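Local coordinates for NAD-dependent protein deacylase 2 (Archaeoglobus fulgidus, PDB 4TWJ) that removes acyl groups, such as the acetyl group, from lysine side chains of proteins in an NAD-dependent reaction, and binds one structural zinc ion per subunit, at residues V114-H118 with L169-L174. Numbering follows the deposited sequence.
Sequences VLELH and LPQRTL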
loop_
_atom_site.group_PDB
_atom_site.type_symbol
_atom_site.label_atom_id
_atom_site.label_comp_id
_atom_site.label_asym_id
_atom_site.label_seq_id
_atom_site.Cartn_x
_atom_site.Cartn_y
_atom_site.Cartn_z
ATOM N N VAL A 114 5.902 8.364 -2.040
ATOM C CA VAL A 114 4.864 7.344 -1.867
ATOM C C VAL A 114 3.775 7.509 -2.926
ATOM O O VAL A 114 3.161 8.574 -3.040
ATOM C CB VAL A 114 4.225 7.418 -0.461
ATOM C CG1 VAL A 114 3.134 6.365 -0.300
ATOM C CG2 VAL A 114 5.288 7.255 0.617
ATOM N N LEU A 115 3.550 6.452 -3.703
ATOM C CA LEU A 115 2.507 6.434 -4.723
ATOM C C LEU A 115 1.299 5.653 -4.207
ATOM O O LEU A 115 1.337 4.424 -4.087
ATOM C CB LEU A 115 3.043 5.824 -6.022
ATOM C CG LEU A 115 4.186 6.608 -6.672
ATOM C CD1 LEU A 115 4.807 5.820 -7.818
ATOM C CD2 LEU A 115 3.703 7.968 -7.158
ATOM N N GLU A 116 0.235 6.386 -3.885
ATOM C CA GLU A 116 -0.977 5.807 -3.307
ATOM C C GLU A 116 -1.934 5.372 -4.412
ATOM O O GLU A 116 -2.767 6.153 -4.887
ATOM C CB GLU A 116 -1.645 6.807 -2.355
ATOM C CG GLU A 116 -0.818 7.083 -1.109
ATOM C CD GLU A 116 -1.446 8.114 -0.195
ATOM O OE1 GLU A 116 -1.542 7.843 1.018
ATOM O OE2 GLU A 116 -1.834 9.192 -0.690
ATOM N N LEU A 117 -1.797 4.115 -4.822
ATOM C CA LEU A 117 -2.591 3.562 -5.915
ATOM C C LEU A 117 -4.085 3.655 -5.669
ATOM O O LEU A 117 -4.856 3.836 -6.607
ATOM C CB LEU A 117 -2.233 2.094 -6.140
ATOM C CG LEU A 117 -0.815 1.798 -6.624
ATOM C CD1 LEU A 117 -0.635 0.289 -6.723
ATOM C CD2 LEU A 117 -0.516 2.473 -7.951
ATOM N N HIS A 118 -4.490 3.519 -4.411
ATOM C CA HIS A 118 -5.907 3.498 -4.067
ATOM C C HIS A 118 -6.334 4.714 -3.260
ATOM O O HIS A 118 -7.372 4.685 -2.589
ATOM C CB HIS A 118 -6.225 2.208 -3.323
ATOM C CG HIS A 118 -5.947 0.979 -4.128
ATOM N ND1 HIS A 118 -5.488 -0.192 -3.569
ATOM C CD2 HIS A 118 -6.054 0.746 -5.458
ATOM C CE1 HIS A 118 -5.334 -1.099 -4.518
ATOM N NE2 HIS A 118 -5.672 -0.555 -5.674
ATOM N N LEU A 169 -8.337 3.739 -11.119
ATOM C CA LEU A 169 -7.324 4.335 -10.254
ATOM C C LEU A 169 -6.979 5.731 -10.748
ATOM O O LEU A 169 -7.187 6.036 -11.924
ATOM C CB LEU A 169 -6.058 3.477 -10.222
ATOM C CG LEU A 169 -6.091 2.277 -9.275
ATOM C CD1 LEU A 169 -7.175 1.278 -9.643
ATOM C CD2 LEU A 169 -4.723 1.611 -9.258
ATOM N N PRO A 170 -6.438 6.579 -9.856
ATOM C CA PRO A 170 -5.985 7.898 -10.297
ATOM C C PRO A 170 -4.909 7.759 -11.374
ATOM O O PRO A 170 -3.936 7.023 -11.191
ATOM C CB PRO A 170 -5.432 8.539 -9.017
ATOM C CG PRO A 170 -5.206 7.416 -8.068
ATOM C CD PRO A 170 -6.221 6.374 -8.415
ATOM N N GLN A 171 -5.104 8.455 -12.489
ATOM C CA GLN A 171 -4.314 8.223 -13.698
ATOM C C GLN A 171 -2.854 8.640 -13.570
ATOM O O GLN A 171 -1.960 7.913 -14.012
ATOM C CB GLN A 171 -4.951 8.937 -14.887
ATOM C CG GLN A 171 -6.290 8.343 -15.282
ATOM C CD GLN A 171 -6.964 9.092 -16.410
ATOM O OE1 GLN A 171 -6.440 10.083 -16.926
ATOM N NE2 GLN A 171 -8.134 8.617 -16.805
ATOM N N ARG A 172 -2.614 9.806 -12.972
ATOM C CA ARG A 172 -1.250 10.301 -12.792
ATOM C C ARG A 172 -0.449 9.349 -11.914
ATOM O O ARG A 172 0.677 8.990 -12.249
ATOM C CB ARG A 172 -1.252 11.703 -12.177
ATOM N N THR A 173 -1.053 8.930 -10.804
ATOM C CA THR A 173 -0.400 8.037 -9.847
ATOM C C THR A 173 -0.103 6.685 -10.488
ATOM O O THR A 173 0.991 6.146 -10.324
ATOM C CB THR A 173 -1.267 7.846 -8.587
ATOM O OG1 THR A 173 -1.492 9.123 -7.974
ATOM C CG2 THR A 173 -0.591 6.925 -7.583
ATOM N N LEU A 174 -1.068 6.150 -11.230
ATOM C CA LEU A 174 -0.872 4.859 -11.888
ATOM C C LEU A 174 0.246 4.940 -12.927
ATOM O O LEU A 174 1.090 4.051 -12.986
ATOM C CB LEU A 174 -2.168 4.363 -12.538
ATOM C CG LEU A 174 -2.094 2.965 -13.164
ATOM C CD1 LEU A 174 -1.586 1.926 -12.172
ATOM C CD2 LEU A 174 -3.453 2.570 -13.717
HETATM O O HOH W 1 -3.031 8.796 -5.382
#
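Three residues, L117, T173 and L169, account for most of the 312 Å² buried where the end of strand 114-116 meets the start of helix 171-182. T173 points at the strand from the first helical turn, and its methyl CG2 lies 3.5 Å from E116 O and 4.1 Å from both L115 C and L117 N, so it packs largely against backbone. No direct hydrogen bond crosses the interface; instead one water bridges it, donating to E116 O at 2.7 Å and lying 3.0 Å from T173 OG1. Strand 114-116 is outermost at one end of the six-stranded parallel Rossmann-type sheet (order 3-2-1-4-5-6) of the sirtuin NAD-binding domain, and helix 171-182 covers one face of the sheet there, L115 and L117 both touching A177. Beyond the strand, L117 sets its CB 4.0 Å from L169 CD2, while its carbonyl O meets L169 CG at 3.3 Å and P170 CD at 3.4 Å, and has no hydrogen-bond partner. L169 CG also approaches the ring edge of H118, 4.1 Å from CD2. H118, the predicted proton acceptor, hydrogen-bonds through ND1 to Q100 O, and both it and L169 pack on the modified side chain of the bound histone peptide.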